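Local coordinates for protein endo-beta-1,4-glucanase (Bacillus licheniformis, PDB 2JEN) that hydrolyses the beta-1,4-linked glucan backbone of xyloglucan, a plant cell wall polysaccharide, as a family 12 glycoside hydrolase, at residues Lys45-Asn50 with Ser91-Trp96; Asp137-Asn142 with Ser237-Thr242; Pro152-Met157 with Asn198-Ile203. The protein carries 1 engineered substitution. One frame throughout, in Å; residues are numbered along the deposited sequence.

The contacts run across one curved beta-sheet, in which strands 46-49, 91-95, 234-244, 131-141, 154-163 and 195-204 lie in order. Contact 1 joins the first two, contact 2 the middle pair and contact 3 the last two, and backbone hydrogen bonds between neighbouring strands carry the sheet onward. All are mainly buried, contact 2 nearest the chain's centre and the centres of contacts 1 and 3 about 10 Å from it, on opposite sides. Contacts 1 and 2 are antiparallel, contact 3 parallel. Contact 1 is aromatic and aliphatic packing, contact 2 sets an aspartate and a tryptophan against the sugar with a glutamate across a water, and contact 3 grades from an apolar middle to a partly exposed polar end.

Contact 1 (Lys45-Asn50 with Ser91-Trp96); sequences KYYIFN and SIVSGW
Tyr47 and Val93 form the central antiparallel hydrogen-bonded pair, with Val93 N donating to Tyr47 O (2.9 Å) and Tyr47 N to Val93 O (3.2 Å). Next to it Phe49 N reaches Ser91 O at 2.8 Å, while the return bond from Ser91 N is weak.

On the face that carries these same residues the packing is apolar. Tyr47 has its CG between the backbone N and the carbonyl carbon (chi1 53°), and its ring lies alongside Val93, whose CB sits over one ring face in a CH-pi contact, 3.9 Å from the ring centroid. Val93 CG2 also meets Phe49 CB at 4.2 Å. Both strands belong to the sheet that lines the glycan cleft of the family 12 jelly roll, and Lys45 and Tyr46 both face Phe41 in a classic beta bulge. On the other face Tyr46 CB touches Ile92 CG2, and the edge of the Tyr46 ring receives Ser94 CB, 3.7 Å from CD1.

Among the polar groups, a water joins Tyr47 OH (2.8 Å) to Gly95 O, to which it donates. Tyr46 OH bonds outward to Asp257, and Lys45 NZ to the carbonyl of Val258.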
loop_
_atom_site.group_PDB
_atom_site.type_symbol
_atom_site.label_atom_id
_atom_site.label_comp_id
_atom_site.label_asym_id
_atom_site.label_seq_id
_atom_site.Cartn_x
_atom_site.Cartn_y
_atom_site.Cartn_z
ATOM N N LYS A 45 -19.236 24.025 -3.193
ATOM C CA LYS A 45 -19.567 24.764 -1.958
ATOM C C LYS A 45 -18.788 24.211 -0.773
ATOM O O LYS A 45 -18.471 24.937 0.159
ATOM C CB LYS A 45 -21.066 24.636 -1.668
ATOM C CG LYS A 45 -21.563 25.494 -0.507
ATOM C CD LYS A 45 -23.045 25.219 -0.248
ATOM C CE LYS A 45 -23.496 25.896 1.043
ATOM N NZ LYS A 45 -24.922 25.639 1.395
ATOM N N TYR A 46 -18.475 22.930 -0.834
ATOM C CA TYR A 46 -17.736 22.257 0.243
ATOM C C TYR A 46 -16.581 21.496 -0.330
ATOM O O TYR A 46 -16.583 21.112 -1.501
ATOM C CB TYR A 46 -18.632 21.246 0.953
ATOM C CG TYR A 46 -19.998 21.733 1.383
ATOM C CD1 TYR A 46 -20.162 22.821 2.232
ATOM C CD2 TYR A 46 -21.133 21.072 0.965
ATOM C CE1 TYR A 46 -21.439 23.218 2.645
ATOM C CE2 TYR A 46 -22.383 21.463 1.356
ATOM C CZ TYR A 46 -22.530 22.531 2.202
ATOM O OH TYR A 46 -23.800 22.921 2.604
ATOM N N TYR A 47 -15.620 21.185 0.529
ATOM C CA TYR A 47 -14.670 20.092 0.209
ATOM C C TYR A 47 -14.316 19.334 1.434
ATOM O O TYR A 47 -14.230 19.880 2.531
ATOM C CB TYR A 47 -13.399 20.596 -0.495
ATOM C CG TYR A 47 -12.640 21.716 0.194
ATOM C CD1 TYR A 47 -12.962 23.044 -0.033
ATOM C CD2 TYR A 47 -11.560 21.445 1.046
ATOM C CE1 TYR A 47 -12.229 24.052 0.575
ATOM C CE2 TYR A 47 -10.829 22.485 1.630
ATOM C CZ TYR A 47 -11.190 23.779 1.410
ATOM O OH TYR A 47 -10.440 24.799 1.964
ATOM N N ILE A 48 -14.131 18.040 1.254
ATOM C CA ILE A 48 -13.497 17.206 2.259
ATOM C C ILE A 48 -11.999 17.480 2.115
ATOM O O ILE A 48 -11.467 17.509 1.015
ATOM C CB ILE A 48 -13.818 15.694 2.094
ATOM C CG1 ILE A 48 -15.313 15.450 1.791
ATOM C CG2 ILE A 48 -13.365 14.941 3.315
ATOM C CD1 ILE A 48 -15.673 14.001 1.520
ATOM N N PHE A 49 -11.352 17.652 3.242
ATOM C CA PHE A 49 -9.964 18.108 3.295
ATOM C C PHE A 49 -9.104 17.162 4.135
ATOM O O PHE A 49 -9.400 16.905 5.305
ATOM C CB PHE A 49 -9.960 19.511 3.933
ATOM C CG PHE A 49 -8.626 20.229 3.942
ATOM C CD1 PHE A 49 -7.723 20.126 2.897
ATOM C CD2 PHE A 49 -8.329 21.077 4.980
ATOM C CE1 PHE A 49 -6.523 20.834 2.921
ATOM C CE2 PHE A 49 -7.122 21.754 5.002
ATOM C CZ PHE A 49 -6.237 21.644 3.983
ATOM N N ASN A 50 -8.057 16.610 3.518
ATOM C CA ASN A 50 -7.169 15.660 4.182
ATOM C C ASN A 50 -6.148 16.443 4.985
ATOM O O ASN A 50 -4.939 16.485 4.687
ATOM C CB ASN A 50 -6.521 14.708 3.168
ATOM C CG ASN A 50 -6.100 13.414 3.805
ATOM O OD1 ASN A 50 -6.668 13.027 4.838
ATOM N ND2 ASN A 50 -5.226 12.663 3.165
ATOM N N SER A 91 -11.702 16.750 7.707
ATOM C CA SER A 91 -12.832 17.623 7.895
ATOM C C SER A 91 -13.492 17.964 6.588
ATOM O O SER A 91 -12.922 17.777 5.506
ATOM C CB SER A 91 -12.357 18.899 8.584
ATOM O OG SER A 91 -11.179 19.391 7.967
ATOM N N ILE A 92 -14.734 18.453 6.700
ATOM C CA ILE A 92 -15.402 19.170 5.623
ATOM C C ILE A 92 -15.272 20.656 5.885
ATOM O O ILE A 92 -15.535 21.101 6.995
ATOM C CB ILE A 92 -16.888 18.792 5.507
ATOM C CG1 ILE A 92 -17.049 17.290 5.347
ATOM C CG2 ILE A 92 -17.538 19.578 4.370
ATOM C CD1 ILE A 92 -18.525 16.799 5.526
ATOM N N VAL A 93 -14.935 21.417 4.845
ATOM C CA VAL A 93 -14.768 22.881 4.904
ATOM C C VAL A 93 -15.876 23.500 4.102
ATOM O O VAL A 93 -16.040 23.191 2.922
ATOM C CB VAL A 93 -13.382 23.323 4.369
ATOM C CG1 VAL A 93 -13.246 24.846 4.271
ATOM C CG2 VAL A 93 -12.279 22.728 5.218
ATOM N N SER A 94 -16.548 24.499 4.674
ATOM C CA SER A 94 -17.284 25.534 3.949
ATOM C C SER A 94 -16.710 26.892 4.225
ATOM O O SER A 94 -16.537 27.236 5.382
ATOM C CB SER A 94 -18.750 25.490 4.384
ATOM O OG SER A 94 -19.500 26.319 3.506
ATOM N N GLY A 95 -16.409 27.655 3.191
ATOM C CA GLY A 95 -15.809 28.956 3.340
ATOM C C GLY A 95 -14.337 28.949 3.121
ATOM O O GLY A 95 -13.835 28.383 2.142
ATOM N N TRP A 96 -13.634 29.618 4.024
ATOM C CA TRP A 96 -12.198 29.827 3.935
ATOM C C TRP A 96 -11.405 28.764 4.725
ATOM O O TRP A 96 -11.849 28.285 5.759
ATOM C CB TRP A 96 -11.882 31.243 4.469
ATOM C CG TRP A 96 -10.460 31.590 4.717
ATOM C CD1 TRP A 96 -9.632 32.266 3.891
ATOM C CD2 TRP A 96 -9.719 31.361 5.930
ATOM N NE1 TRP A 96 -8.410 32.436 4.469
ATOM C CE2 TRP A 96 -8.427 31.886 5.728
ATOM C CE3 TRP A 96 -10.005 30.718 7.138
ATOM C CZ2 TRP A 96 -7.443 31.847 6.712
ATOM C CZ3 TRP A 96 -9.028 30.624 8.095
ATOM C CH2 TRP A 96 -7.761 31.188 7.884
HETATM O O HOH W 1 -11.464 27.290 1.280
#

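Contact 2 (Asp137-Asn142 with Ser237-Thr242); sequences DIWLHN and SVEFGT. With GLC (alpha-D-glucopyranose), chain B.
Asp137 with Glu239 and Trp139 with Ser237 are antiparallel hydrogen-bonded pairs flanking the non-hydrogen-bonded pair Ile138-Val238, and the two short strand segments run 158° apart in direction. Asp137 and Glu239 exchange two bonds of 2.8 Å, N to O each way. Trp139 N holds Ser237 O, and the return bond is weak.

On the face carrying Asp137, Trp139 and Glu239 the chemistry is polar. Glu239 sets CG anti to its carbonyl carbon (chi1 -46°) and runs extended beyond it, bringing the carboxylate to the edge of the Trp139 indole, with OE2 3.3 Å from CD1 and the two planes 67° apart. Ser237 CB lies at the same edge. Glu239 OE2 is also bonded by His97, which helps to fix the carboxylate. A water ties the group together: it accepts from Trp139 NE1 at 3.2 Å and bonds Asp137 OD2 (2.7 Å) and Glu239 OE1 (2.8 Å). The glucose packs against Asp137 and Trp139 of segment 137-142, its C5 3.2 Å from Asp137 OD2 and its O3 in the plane of the indole, 3.3 Å from Trp139 CH2. Asp137 and Trp139 thus belong to the glycan pocket.

On the reverse face Ile138 CG1 and Val238 CG2 touch side by side. There Val238 packs on strands 118-128 and 247-260 of the second sheet, while within their own sheet strand 154-163 borders 131-141 and strand 91-95 borders 234-244.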
loop_
_atom_site.group_PDB
_atom_site.type_symbol
_atom_site.label_atom_id
_atom_site.label_comp_id
_atom_site.label_asym_id
_atom_site.label_seq_id
_atom_site.Cartn_x
_atom_site.Cartn_y
_atom_site.Cartn_z
ATOM N N ASP A 137 -15.484 23.501 13.679
ATOM C CA ASP A 137 -14.449 24.541 13.837
ATOM C C ASP A 137 -14.868 25.716 12.993
ATOM O O ASP A 137 -15.042 25.587 11.766
ATOM C CB ASP A 137 -13.075 24.020 13.403
ATOM C CG ASP A 137 -11.903 24.741 14.021
ATOM O OD1 ASP A 137 -11.991 25.305 15.129
ATOM O OD2 ASP A 137 -10.826 24.692 13.440
ATOM N N ILE A 138 -15.165 26.835 13.658
ATOM C CA ILE A 138 -15.669 28.030 13.016
ATOM C C ILE A 138 -14.612 29.113 13.152
ATOM O O ILE A 138 -14.156 29.405 14.256
ATOM C CB ILE A 138 -16.984 28.470 13.683
ATOM C CG1 ILE A 138 -18.064 27.379 13.601
ATOM C CG2 ILE A 138 -17.494 29.796 13.103
ATOM C CD1 ILE A 138 -18.548 26.845 14.894
ATOM N N TRP A 139 -14.170 29.679 12.028
ATOM C CA TRP A 139 -13.112 30.664 12.000
ATOM C C TRP A 139 -13.683 32.045 11.775
ATOM O O TRP A 139 -14.584 32.217 10.948
ATOM C CB TRP A 139 -12.120 30.367 10.892
ATOM C CG TRP A 139 -11.316 29.153 11.094
ATOM C CD1 TRP A 139 -11.365 27.982 10.365
ATOM C CD2 TRP A 139 -10.282 28.984 12.069
ATOM N NE1 TRP A 139 -10.429 27.104 10.855
ATOM C CE2 TRP A 139 -9.746 27.705 11.898
ATOM C CE3 TRP A 139 -9.753 29.799 13.070
ATOM C CZ2 TRP A 139 -8.720 27.237 12.672
ATOM C CZ3 TRP A 139 -8.725 29.328 13.825
ATOM C CH2 TRP A 139 -8.205 28.068 13.633
ATOM N N LEU A 140 -13.137 33.023 12.509
ATOM C CA LEU A 140 -13.518 34.420 12.350
ATOM C C LEU A 140 -12.285 35.277 12.116
ATOM O O LEU A 140 -11.184 34.964 12.564
ATOM C CB LEU A 140 -14.291 34.921 13.584
ATOM C CG LEU A 140 -15.569 34.161 13.924
ATOM C CD1 LEU A 140 -15.378 33.029 14.910
ATOM C CD2 LEU A 140 -16.655 35.153 14.402
ATOM N N HIS A 141 -12.509 36.366 11.378
ATOM C CA HIS A 141 -11.493 37.365 11.061
ATOM C C HIS A 141 -12.078 38.754 11.246
ATOM O O HIS A 141 -13.292 38.930 11.257
ATOM C CB HIS A 141 -11.049 37.255 9.603
ATOM C CG HIS A 141 -10.233 36.037 9.267
ATOM N ND1 HIS A 141 -10.799 34.818 8.919
ATOM C CD2 HIS A 141 -8.898 35.898 9.120
ATOM C CE1 HIS A 141 -9.811 33.974 8.626
ATOM N NE2 HIS A 141 -8.655 34.610 8.729
ATOM N N ASN A 142 -11.199 39.751 11.301
ATOM C CA ASN A 142 -11.658 41.137 11.149
ATOM C C ASN A 142 -11.966 41.500 9.690
ATOM O O ASN A 142 -12.857 42.359 9.381
ATOM C CB ASN A 142 -10.615 42.120 11.668
ATOM C CG ASN A 142 -10.516 42.135 13.075
ATOM O OD1 ASN A 142 -11.519 42.155 13.775
ATOM N ND2 ASN A 142 -9.281 42.241 13.564
ATOM N N SER A 237 -15.605 30.752 7.975
ATOM C CA SER A 237 -15.596 29.302 7.719
ATOM C C SER A 237 -16.461 28.602 8.725
ATOM O O SER A 237 -16.453 28.976 9.900
ATOM C CB SER A 237 -14.119 28.848 7.867
ATOM O OG SER A 237 -13.927 27.474 7.691
ATOM N N VAL A 238 -17.137 27.519 8.299
ATOM C CA VAL A 238 -17.670 26.497 9.182
ATOM C C VAL A 238 -17.136 25.179 8.663
ATOM O O VAL A 238 -17.346 24.831 7.494
ATOM C CB VAL A 238 -19.202 26.481 9.234
ATOM C CG1 VAL A 238 -19.723 25.301 10.018
ATOM C CG2 VAL A 238 -19.724 27.817 9.807
ATOM N N GLU A 239 -16.432 24.490 9.537
ATOM C CA GLU A 239 -15.817 23.204 9.230
ATOM C C GLU A 239 -16.343 22.167 10.201
ATOM O O GLU A 239 -16.714 22.514 11.334
ATOM C CB GLU A 239 -14.286 23.281 9.351
ATOM C CG GLU A 239 -13.692 24.494 8.699
ATOM C CD GLU A 239 -12.191 24.571 8.674
ATOM O OE1 GLU A 239 -11.511 23.677 9.211
ATOM O OE2 GLU A 239 -11.690 25.573 8.110
ATOM N N PHE A 240 -16.358 20.903 9.814
ATOM C CA PHE A 240 -16.712 19.821 10.726
ATOM C C PHE A 240 -15.743 18.689 10.488
ATOM O O PHE A 240 -15.538 18.270 9.343
ATOM C CB PHE A 240 -18.125 19.306 10.491
ATOM C CG PHE A 240 -18.497 18.154 11.389
ATOM C CD1 PHE A 240 -18.381 16.862 10.950
ATOM C CD2 PHE A 240 -18.914 18.377 12.693
ATOM C CE1 PHE A 240 -18.679 15.803 11.799
ATOM C CE2 PHE A 240 -19.191 17.342 13.538
ATOM C CZ PHE A 240 -19.096 16.047 13.087
ATOM N N GLY A 241 -15.142 18.182 11.561
ATOM C CA GLY A 241 -14.217 17.079 11.385
ATOM C C GLY A 241 -13.858 16.420 12.669
ATOM O O GLY A 241 -14.550 16.615 13.685
ATOM N N THR A 242 -12.843 15.563 12.621
ATOM C CA THR A 242 -12.381 14.844 13.798
ATOM C C THR A 242 -10.955 15.246 14.086
ATOM O O THR A 242 -10.062 14.912 13.327
ATOM C CB THR A 242 -12.483 13.329 13.619
ATOM O OG1 THR A 242 -11.710 12.950 12.474
ATOM C CG2 THR A 242 -13.906 12.826 13.407
HETATM C C1 GLC B . -8.635 24.431 17.188
HETATM C C2 GLC B . -7.324 25.172 16.940
HETATM C C3 GLC B . -7.177 25.402 15.459
HETATM C C4 GLC B . -7.120 24.047 14.762
HETATM C C5 GLC B . -8.447 23.356 15.104
HETATM C C6 GLC B . -8.688 22.039 14.356
HETATM O O1 GLC B . -8.899 24.225 18.548
HETATM O O2 GLC B . -7.228 26.454 17.520
HETATM O O3 GLC B . -6.036 26.251 15.326
HETATM O O4 GLC B . -7.054 24.209 13.362
HETATM O O5 GLC B . -8.523 23.182 16.511
HETATM O O6 GLC B . -7.626 21.128 14.541
HETATM O O HOH W 2 -9.533 24.070 11.099
#

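Contact 3 (Pro152-Met157 with Asn198-Ile203); sequences PTDAIM and NVFSFI. Engineered in segment 152-157: Ala155 (natural residue Glu). With GLC (alpha-D-glucopyranose), chain B.
Ile156 leans on two phenylalanines of the neighbouring strand: its CG2 approaches Phe202 CE1 at 3.9 Å, the side chains running obliquely past one another, and its CG1 lies near Phe200 CD2. Leu222 of helix 215-225 packs against all three. The opposite face of this strand pair is turned to the sugar. Met157 CG meets Val199 CG2 at 4.2 Å, and beyond it the chain turns about the CG-SD bond (chi3 80°), which carries Met157 CE to 3.6 Å from the glucose O5. Ala155, an engineered replacement for the natural glutamate, offers its CB to Val199 CG2 on the same face.

Between the faces the backbones are parallel, 13° apart. Ala155 N binds Asn198 O, Phe200 N binds Ala155 O, Met157 N binds Phe200 O, and Phe202 N binds Met157 O. The carbonyl of Met157 also lies at the edge of the Phe202 ring.

Toward the N-terminal ends of the two segments the contact turns polar. Asp154 OD2 sits at the edge of the Phe200 ring, 3.6 Å from CE2, and takes a nearly straight bond from Asn198 ND2 (2.9 Å, 163° at the hydrogen), which comes from above the carboxylate plane. The other oxygen, OD1, receives Thr153 OG1 at 2.8 Å and a salt bridge from Lys233. An alanine in place of Asp154 would probably leave the Asn198 amide and the Lys233 charge without their mate and the Asn198 side chain freer to turn.

Thr153 and Asp154 together face Leu140 in a classic beta bulge. From it strand 154-163 enters the only parallel pairing of this sheet of the family 12 jelly roll, where Met157 and Val199 help line the glycan-binding cleft.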
loop_
_atom_site.group_PDB
_atom_site.type_symbol
_atom_site.label_atom_id
_atom_site.label_comp_id
_atom_site.label_asym_id
_atom_site.label_seq_id
_atom_site.Cartn_x
_atom_site.Cartn_y
_atom_site.Cartn_z
ATOM N N PRO A 152 -6.592 34.009 11.550
ATOM C CA PRO A 152 -7.862 34.309 12.212
ATOM C C PRO A 152 -7.685 35.075 13.508
ATOM O O PRO A 152 -6.610 35.043 14.127
ATOM C CB PRO A 152 -8.448 32.926 12.492
ATOM C CG PRO A 152 -7.831 32.054 11.482
ATOM C CD PRO A 152 -6.433 32.561 11.328
ATOM N N THR A 153 -8.772 35.704 13.923
ATOM C CA THR A 153 -8.816 36.339 15.229
ATOM C C THR A 153 -9.439 35.454 16.312
ATOM O O THR A 153 -9.141 35.599 17.509
ATOM C CB THR A 153 -9.597 37.676 15.170
ATOM O OG1 THR A 153 -10.895 37.423 14.651
ATOM C CG2 THR A 153 -8.878 38.669 14.284
ATOM N N ASP A 154 -10.316 34.542 15.920
ATOM C CA ASP A 154 -11.043 33.704 16.837
ATOM C C ASP A 154 -11.422 32.394 16.159
ATOM O O ASP A 154 -11.654 32.347 14.953
ATOM C CB ASP A 154 -12.374 34.356 17.260
ATOM C CG ASP A 154 -12.221 35.757 17.828
ATOM O OD1 ASP A 154 -12.170 36.713 17.039
ATOM O OD2 ASP A 154 -12.145 35.896 19.072
ATOM N N ALA A 155 -11.486 31.364 16.983
ATOM C CA ALA A 155 -12.014 30.066 16.645
ATOM C C ALA A 155 -13.106 29.702 17.626
ATOM O O ALA A 155 -12.926 29.882 18.844
ATOM C CB ALA A 155 -10.937 28.998 16.677
ATOM N N ILE A 156 -14.207 29.136 17.116
ATOM C CA ILE A 156 -15.235 28.539 17.937
ATOM C C ILE A 156 -15.305 27.056 17.592
ATOM O O ILE A 156 -15.383 26.721 16.415
ATOM C CB ILE A 156 -16.584 29.206 17.702
ATOM C CG1 ILE A 156 -16.514 30.687 18.026
ATOM C CG2 ILE A 156 -17.685 28.480 18.469
ATOM C CD1 ILE A 156 -17.805 31.443 17.536
ATOM N N MET A 157 -15.230 26.198 18.586
ATOM C CA MET A 157 -15.354 24.774 18.390
ATOM C C MET A 157 -16.614 24.261 19.071
ATOM O O MET A 157 -16.959 24.684 20.186
ATOM C CB MET A 157 -14.166 24.043 18.983
ATOM C CG MET A 157 -12.853 24.525 18.493
ATOM S SD MET A 157 -11.557 23.341 18.842
ATOM C CE MET A 157 -11.804 22.144 17.514
ATOM N N ASN A 198 -8.249 33.753 19.902
ATOM C CA ASN A 198 -9.063 33.179 20.958
ATOM C C ASN A 198 -9.634 31.864 20.489
ATOM O O ASN A 198 -9.954 31.719 19.302
ATOM C CB ASN A 198 -10.174 34.137 21.302
ATOM C CG ASN A 198 -9.639 35.493 21.700
ATOM O OD1 ASN A 198 -8.867 35.576 22.659
ATOM N ND2 ASN A 198 -9.950 36.529 20.923
ATOM N N VAL A 199 -9.837 30.927 21.427
ATOM C CA VAL A 199 -10.536 29.693 21.110
ATOM C C VAL A 199 -11.599 29.470 22.187
ATOM O O VAL A 199 -11.306 29.386 23.387
ATOM C CB VAL A 199 -9.566 28.491 20.926
ATOM C CG1 VAL A 199 -8.637 28.270 22.120
ATOM C CG2 VAL A 199 -10.379 27.229 20.533
ATOM N N PHE A 200 -12.831 29.360 21.723
ATOM C CA PHE A 200 -13.976 29.131 22.538
ATOM C C PHE A 200 -14.549 27.768 22.179
ATOM O O PHE A 200 -14.951 27.571 21.012
ATOM C CB PHE A 200 -15.051 30.188 22.293
ATOM C CG PHE A 200 -14.555 31.605 22.421
ATOM C CD1 PHE A 200 -14.468 32.206 23.652
ATOM C CD2 PHE A 200 -14.230 32.342 21.299
ATOM C CE1 PHE A 200 -14.022 33.513 23.749
ATOM C CE2 PHE A 200 -13.821 33.655 21.389
ATOM C CZ PHE A 200 -13.723 34.252 22.639
ATOM N N SER A 201 -14.515 26.850 23.121
ATOM C CA SER A 201 -14.958 25.462 22.861
ATOM C C SER A 201 -16.193 25.145 23.655
ATOM O O SER A 201 -16.259 25.423 24.845
ATOM C CB SER A 201 -13.871 24.434 23.204
ATOM O OG SER A 201 -12.660 24.724 22.500
ATOM N N PHE A 202 -17.158 24.548 22.982
ATOM C CA PHE A 202 -18.411 24.064 23.535
ATOM C C PHE A 202 -18.430 22.543 23.404
ATOM O O PHE A 202 -18.437 22.034 22.292
ATOM C CB PHE A 202 -19.586 24.644 22.740
ATOM C CG PHE A 202 -19.702 26.130 22.821
ATOM C CD1 PHE A 202 -18.908 26.956 22.027
ATOM C CD2 PHE A 202 -20.577 26.736 23.733
ATOM C CE1 PHE A 202 -18.981 28.342 22.128
ATOM C CE2 PHE A 202 -20.663 28.124 23.801
ATOM C CZ PHE A 202 -19.883 28.929 23.036
ATOM N N ILE A 203 -18.349 21.843 24.532
ATOM C CA ILE A 203 -18.263 20.377 24.533
ATOM C C ILE A 203 -19.558 19.786 25.035
ATOM O O ILE A 203 -19.959 20.009 26.183
ATOM C CB ILE A 203 -17.050 19.853 25.337
ATOM C CG1 ILE A 203 -15.763 20.314 24.654
ATOM C CG2 ILE A 203 -17.091 18.283 25.492
ATOM C CD1 ILE A 203 -14.503 19.874 25.321
HETATM C C1 GLC B . -8.635 24.431 17.188
HETATM C C2 GLC B . -7.324 25.172 16.940
HETATM C C3 GLC B . -7.177 25.402 15.459
HETATM C C4 GLC B . -7.120 24.047 14.762
HETATM C C5 GLC B . -8.447 23.356 15.104
HETATM C C6 GLC B . -8.688 22.039 14.356
HETATM O O1 GLC B . -8.899 24.225 18.548
HETATM O O2 GLC B . -7.228 26.454 17.520
HETATM O O3 GLC B . -6.036 26.251 15.326
HETATM O O4 GLC B . -7.054 24.209 13.362
HETATM O O5 GLC B . -8.523 23.182 16.511
HETATM O O6 GLC B . -7.626 21.128 14.541
#